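Local coordinates for protein DnaJ homolog subfamily C member 3 (Mus musculus, PDB 3IEG) that acts as an endoplasmic reticulum co-chaperone in the unfolded protein response, binding misfolded proteins through its TPR repeats and stimulating the ATPase of HSPA8, at residues Gln230-Ala241 / Lys256-Glu264. Sequence-based numbering, arbitrary orientation.
Sequences QVKKLNKLIESA and KYESVMKTE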
ATOM      1  N   GLN A 230      14.934  13.671  -7.348  1.00 36.44           N
ATOM      2  CA  GLN A 230      15.413  12.535  -8.135  1.00 36.20           C
ATOM      3  C   GLN A 230      14.313  11.927  -9.011  1.00 36.24           C
ATOM      4  O   GLN A 230      14.504  11.795 -10.214  1.00 36.24           O
ATOM      5  CB  GLN A 230      16.046  11.474  -7.236  1.00 36.03           C
ATOM      6  CG  GLN A 230      16.407  10.173  -7.940  1.00 36.27           C
ATOM      7  CD  GLN A 230      17.626  10.289  -8.849  1.00 37.48           C
ATOM      8  OE1 GLN A 230      18.213  11.363  -8.990  1.00 38.95           O
ATOM      9  NE2 GLN A 230      18.016   9.177  -9.465  1.00 36.21           N
ATOM     10  N   VAL A 231      13.172  11.568  -8.423  1.00 36.24           N
ATOM     11  CA  VAL A 231      12.080  10.994  -9.219  1.00 36.50           C
ATOM     12  C   VAL A 231      11.527  11.998 -10.200  1.00 36.75           C
ATOM     13  O   VAL A 231      11.235  11.633 -11.320  1.00 36.86           O
ATOM     14  CB  VAL A 231      10.865  10.418  -8.400  1.00 36.69           C
ATOM     15  CG1 VAL A 231      10.789   8.908  -8.513  1.00 36.25           C
ATOM     16  CG2 VAL A 231      10.832  10.909  -6.956  1.00 36.11           C
ATOM     17  N   LYS A 232      11.375  13.256  -9.779  1.00 37.41           N
ATOM     18  CA  LYS A 232      10.829  14.294 -10.660  1.00 37.80           C
ATOM     19  C   LYS A 232      11.613  14.328 -11.974  1.00 38.51           C
ATOM     20  O   LYS A 232      11.008  14.229 -13.053  1.00 38.38           O
ATOM     21  CB  LYS A 232      10.826  15.663  -9.989  1.00 37.40           C
ATOM     22  CG  LYS A 232       9.789  16.622 -10.532  1.00 37.26           C
ATOM     23  CD  LYS A 232      10.066  18.033 -10.041  1.00 37.65           C
ATOM     24  CE  LYS A 232       9.478  19.095 -10.945  1.00 36.50           C
ATOM     25  NZ  LYS A 232       8.034  19.269 -10.673  1.00 38.02           N
ATOM     26  N   LYS A 233      12.945  14.419 -11.866  1.00 38.79           N
ATOM     27  CA  LYS A 233      13.845  14.389 -13.022  1.00 39.95           C
ATOM     28  C   LYS A 233      13.761  13.081 -13.808  1.00 39.45           C
ATOM     29  O   LYS A 233      13.571  13.090 -15.021  1.00 39.89           O
ATOM     30  CB  LYS A 233      15.294  14.606 -12.589  1.00 39.88           C
ATOM     31  CG  LYS A 233      15.677  16.059 -12.292  1.00 41.92           C
ATOM     32  CD  LYS A 233      17.105  16.156 -11.701  1.00 42.34           C
ATOM     33  CE  LYS A 233      18.158  15.626 -12.685  1.00 45.94           C
ATOM     34  NZ  LYS A 233      19.540  15.941 -12.224  1.00 48.49           N
ATOM     35  N   LEU A 234      13.912  11.960 -13.114  1.00 38.91           N
ATOM     36  CA  LEU A 234      13.874  10.662 -13.747  1.00 38.36           C
ATOM     37  C   LEU A 234      12.550  10.455 -14.461  1.00 38.37           C
ATOM     38  O   LEU A 234      12.501   9.844 -15.523  1.00 38.93           O
ATOM     39  CB  LEU A 234      14.092   9.573 -12.707  1.00 38.12           C
ATOM     40  CG  LEU A 234      14.521   8.159 -13.118  1.00 38.32           C
ATOM     41  CD1 LEU A 234      13.323   7.250 -13.198  1.00 39.31           C
ATOM     42  CD2 LEU A 234      15.377   8.093 -14.398  1.00 37.12           C
ATOM     43  N   ASN A 235      11.483  10.989 -13.887  1.00 37.84           N
ATOM     44  CA  ASN A 235      10.163  10.853 -14.464  1.00 37.38           C
ATOM     45  C   ASN A 235       9.928  11.749 -15.680  1.00 37.60           C
ATOM     46  O   ASN A 235       9.244  11.335 -16.616  1.00 37.52           O
ATOM     47  CB  ASN A 235       9.090  11.113 -13.412  1.00 36.94           C
ATOM     48  CG  ASN A 235       7.695  10.952 -13.961  1.00 36.22           C
ATOM     49  OD1 ASN A 235       7.033  11.932 -14.287  1.00 34.58           O
ATOM     50  ND2 ASN A 235       7.245   9.709 -14.084  1.00 34.93           N
ATOM     51  N   LYS A 236      10.460  12.976 -15.659  1.00 37.60           N
ATOM     52  CA  LYS A 236      10.324  13.888 -16.803  1.00 37.72           C
ATOM     53  C   LYS A 236      11.052  13.313 -17.999  1.00 36.80           C
ATOM     54  O   LYS A 236      10.523  13.308 -19.110  1.00 37.15           O
ATOM     55  CB  LYS A 236      10.866  15.290 -16.505  1.00 37.55           C
ATOM     56  CG  LYS A 236       9.851  16.246 -15.880  1.00 38.98           C
ATOM     57  CD  LYS A 236      10.372  17.715 -15.867  1.00 39.89           C
ATOM     58  CE  LYS A 236       9.801  18.537 -14.685  1.00 41.53           C
ATOM     59  NZ  LYS A 236       8.291  18.551 -14.635  1.00 42.50           N
ATOM     60  N   LEU A 237      12.256  12.814 -17.754  1.00 35.78           N
ATOM     61  CA  LEU A 237      13.065  12.184 -18.783  1.00 35.16           C
ATOM     62  C   LEU A 237      12.338  11.046 -19.493  1.00 34.36           C
ATOM     63  O   LEU A 237      12.323  11.010 -20.715  1.00 34.87           O
ATOM     64  CB  LEU A 237      14.390  11.699 -18.195  1.00 35.31           C
ATOM     65  CG  LEU A 237      15.628  12.609 -18.127  1.00 36.29           C
ATOM     66  CD1 LEU A 237      15.369  14.124 -18.261  1.00 36.98           C
ATOM     67  CD2 LEU A 237      16.406  12.294 -16.854  1.00 37.04           C
ATOM     68  N   ILE A 238      11.720  10.142 -18.737  1.00 33.52           N
ATOM     69  CA  ILE A 238      10.967   9.034 -19.317  1.00 32.75           C
ATOM     70  C   ILE A 238       9.730   9.537 -20.060  1.00 32.77           C
ATOM     71  O   ILE A 238       9.362   9.008 -21.112  1.00 32.81           O
ATOM     72  CB  ILE A 238      10.579   8.000 -18.250  1.00 32.72           C
ATOM     73  CG1 ILE A 238      11.842   7.380 -17.653  1.00 32.46           C
ATOM     74  CG2 ILE A 238       9.666   6.909 -18.828  1.00 31.44           C
ATOM     75  CD1 ILE A 238      11.598   6.587 -16.376  1.00 32.06           C
ATOM     76  N   GLU A 239       9.105  10.573 -19.519  1.00 32.67           N
ATOM     77  CA  GLU A 239       7.938  11.180 -20.147  1.00 32.88           C
ATOM     78  C   GLU A 239       8.348  11.826 -21.469  1.00 32.04           C
ATOM     79  O   GLU A 239       7.637  11.722 -22.473  1.00 31.73           O
ATOM     80  CB  GLU A 239       7.271  12.184 -19.202  1.00 33.12           C
ATOM     81  CG  GLU A 239       5.813  12.454 -19.517  1.00 36.61           C
ATOM     82  CD  GLU A 239       4.915  12.528 -18.271  1.00 41.91           C
ATOM     83  OE1 GLU A 239       3.890  13.255 -18.319  1.00 44.03           O
ATOM     84  OE2 GLU A 239       5.213  11.856 -17.252  1.00 42.39           O
ATOM     85  N   SER A 240       9.521  12.448 -21.474  1.00 31.26           N
ATOM     86  CA  SER A 240      10.058  13.037 -22.689  1.00 30.61           C
ATOM     87  C   SER A 240      10.361  11.986 -23.738  1.00 30.01           C
ATOM     88  O   SER A 240      10.023  12.162 -24.910  1.00 29.81           O
ATOM     89  CB  SER A 240      11.310  13.833 -22.379  1.00 30.46           C
ATOM     90  OG  SER A 240      10.954  15.142 -22.003  1.00 31.83           O
ATOM     91  N   ALA A 241      10.991  10.896 -23.312  1.00 29.05           N
ATOM     92  CA  ALA A 241      11.367   9.818 -24.214  1.00 28.36           C
ATOM     93  C   ALA A 241      10.156   9.203 -24.897  1.00 28.17           C
ATOM     94  O   ALA A 241      10.152   9.029 -26.112  1.00 28.01           O
ATOM     95  CB  ALA A 241      12.138   8.760 -23.470  1.00 28.38           C
ATOM     96  N   LYS A 256      17.520  10.372 -25.215  1.00 32.73           N
ATOM     97  CA  LYS A 256      16.780  10.561 -23.972  1.00 32.76           C
ATOM     98  C   LYS A 256      16.862   9.382 -23.004  1.00 32.89           C
ATOM     99  O   LYS A 256      17.128   9.590 -21.824  1.00 32.69           O
ATOM    100  CB  LYS A 256      15.322  10.921 -24.228  1.00 32.69           C
ATOM    101  CG  LYS A 256      15.040  12.411 -24.135  1.00 33.20           C
ATOM    102  CD  LYS A 256      15.094  12.945 -22.724  1.00 32.22           C
ATOM    103  CE  LYS A 256      14.766  14.422 -22.741  1.00 31.33           C
ATOM    104  NZ  LYS A 256      15.955  15.264 -22.624  1.00 32.38           N
ATOM    105  N   TYR A 257      16.645   8.159 -23.487  1.00 33.10           N
ATOM    106  CA  TYR A 257      16.774   6.991 -22.621  1.00 33.68           C
ATOM    107  C   TYR A 257      18.218   6.760 -22.154  1.00 34.79           C
ATOM    108  O   TYR A 257      18.454   6.182 -21.092  1.00 34.55           O
ATOM    109  CB  TYR A 257      16.179   5.744 -23.265  1.00 32.67           C
ATOM    110  CG  TYR A 257      14.717   5.569 -22.933  1.00 32.10           C
ATOM    111  CD1 TYR A 257      13.728   5.679 -23.917  1.00 31.85           C
ATOM    112  CD2 TYR A 257      14.310   5.323 -21.622  1.00 31.70           C
ATOM    113  CE1 TYR A 257      12.372   5.530 -23.598  1.00 30.26           C
ATOM    114  CE2 TYR A 257      12.961   5.177 -21.296  1.00 30.28           C
ATOM    115  CZ  TYR A 257      12.005   5.279 -22.287  1.00 29.91           C
ATOM    116  OH  TYR A 257      10.688   5.135 -21.946  1.00 30.15           O
ATOM    117  N   GLU A 258      19.172   7.247 -22.939  1.00 36.33           N
ATOM    118  CA  GLU A 258      20.571   7.176 -22.563  1.00 38.22           C
ATOM    119  C   GLU A 258      20.760   7.934 -21.256  1.00 38.77           C
ATOM    120  O   GLU A 258      21.396   7.438 -20.332  1.00 38.85           O
ATOM    121  CB  GLU A 258      21.460   7.770 -23.653  1.00 38.44           C
ATOM    122  CG  GLU A 258      22.699   6.951 -23.989  1.00 41.92           C
ATOM    123  CD  GLU A 258      22.418   5.818 -24.981  1.00 45.11           C
ATOM    124  OE1 GLU A 258      22.808   5.937 -26.170  1.00 45.51           O
ATOM    125  OE2 GLU A 258      21.801   4.813 -24.568  1.00 46.62           O
ATOM    126  N   SER A 259      20.187   9.126 -21.172  1.00 39.72           N
ATOM    127  CA  SER A 259      20.333   9.920 -19.971  1.00 41.21           C
ATOM    128  C   SER A 259      19.464   9.392 -18.819  1.00 41.87           C
ATOM    129  O   SER A 259      19.803   9.576 -17.656  1.00 42.05           O
ATOM    130  CB  SER A 259      20.067  11.390 -20.255  1.00 41.16           C
ATOM    131  OG  SER A 259      18.772  11.546 -20.785  1.00 43.43           O
ATOM    132  N   VAL A 260      18.367   8.709 -19.144  1.00 42.81           N
ATOM    133  CA  VAL A 260      17.569   8.010 -18.132  1.00 43.54           C
ATOM    134  C   VAL A 260      18.415   6.990 -17.357  1.00 44.53           C
ATOM    135  O   VAL A 260      18.346   6.942 -16.138  1.00 44.45           O
ATOM    136  CB  VAL A 260      16.296   7.363 -18.739  1.00 43.46           C
ATOM    137  CG1 VAL A 260      15.628   6.402 -17.755  1.00 42.94           C
ATOM    138  CG2 VAL A 260      15.321   8.436 -19.164  1.00 42.53           C
HETATM  139  N   MSE A 261      19.225   6.204 -18.063  1.00 45.92           N
HETATM  140  CA  MSE A 261      20.164   5.280 -17.415  1.00 48.28           C
HETATM  141  C   MSE A 261      21.323   5.976 -16.709  1.00 47.18           C
HETATM  142  O   MSE A 261      21.848   5.464 -15.729  1.00 47.28           O
HETATM  143  CB  MSE A 261      20.719   4.294 -18.420  1.00 47.67           C
HETATM  144  CG  MSE A 261      19.706   3.282 -18.872  1.00 50.26           C
HETATM  145 SE   MSE A 261      20.286   2.345 -20.477  1.00 55.10          SE
HETATM  146  CE  MSE A 261      22.016   1.639 -19.852  1.00 54.45           C
ATOM    147  N   LYS A 262      21.734   7.129 -17.223  1.00 46.91           N
ATOM    148  CA  LYS A 262      22.743   7.931 -16.561  1.00 46.66           C
ATOM    149  C   LYS A 262      22.211   8.326 -15.180  1.00 46.01           C
ATOM    150  O   LYS A 262      22.840   8.033 -14.162  1.00 46.00           O
ATOM    151  CB  LYS A 262      23.063   9.180 -17.384  1.00 46.96           C
ATOM    152  CG  LYS A 262      24.550   9.409 -17.652  1.00 48.94           C
ATOM    153  CD  LYS A 262      25.009   8.681 -18.927  1.00 51.28           C
ATOM    154  CE  LYS A 262      26.330   9.230 -19.469  1.00 52.84           C
ATOM    155  NZ  LYS A 262      27.488   8.883 -18.587  1.00 53.83           N
ATOM    156  N   THR A 263      21.036   8.957 -15.153  1.00 45.15           N
ATOM    157  CA  THR A 263      20.490   9.511 -13.913  1.00 44.14           C
ATOM    158  C   THR A 263      19.953   8.473 -12.904  1.00 43.41           C
ATOM    159  O   THR A 263      19.718   8.808 -11.740  1.00 43.22           O
ATOM    160  CB  THR A 263      19.573  10.774 -14.143  1.00 44.18           C
ATOM    161  OG1 THR A 263      18.256  10.563 -13.617  1.00 44.21           O
ATOM    162  CG2 THR A 263      19.461  11.102 -15.588  1.00 43.82           C
ATOM    163  N   GLU A 264      19.802   7.220 -13.334  1.00 42.42           N
ATOM    164  CA  GLU A 264      19.569   6.117 -12.399  1.00 41.56           C
ATOM    165  C   GLU A 264      20.246   4.820 -12.834  1.00 41.56           C
ATOM    166  O   GLU A 264      19.594   3.952 -13.401  1.00 41.48           O
ATOM    167  CB  GLU A 264      18.076   5.888 -12.149  1.00 41.18           C
ATOM    168  CG  GLU A 264      17.783   4.807 -11.105  1.00 40.43           C
ATOM    169  CD  GLU A 264      18.606   4.972  -9.839  1.00 39.78           C
ATOM    170  OE1 GLU A 264      18.421   5.986  -9.142  1.00 38.48           O
ATOM    171  OE2 GLU A 264      19.446   4.095  -9.549  1.00 40.55           O
TER
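The amide nitrogen NE2 of Q230 reaches across to the backbone oxygen O of T263, 2.9 Å away, with an N-H...O angle of 153° and the oxygen close to the amide plane. The same NE2 makes a weak bond to OE1 of E264, whose carboxylate stands almost perpendicular to the amide; Y199 OH hydrogen-bonds to both NE2 and OE1. Q230 gets there because CG lies anti to the backbone N (chi1 172°) and the chain then bends at chi2. A leucine in its place would probably leave T263 O without this donor and E264 OE1 with one partner fewer. Further along, branched apolar residues fill the space between the helices: V260 sends CG2 to L237 CB at 3.5 Å, while its CG1 meets L234 CD2 at 3.8 Å and I238 CG1. At the far end small A241 suits a flat partner, its CB lying over one face of the Y257 ring, 3.6 Å from the centroid, in a CH-pi contact, and Y257 OH bonds to E242. The long aliphatic part of K256 runs beside S240, bringing CE to 3.5 Å from S240 CB. Most of the contact falls within TPR 7, and segments 230-241 and 256-263, their axes 9.0 Å apart at closest approach and nearly antiparallel at 161°, pack as the helix-turn-helix hairpin typical of a tetratricopeptide repeat.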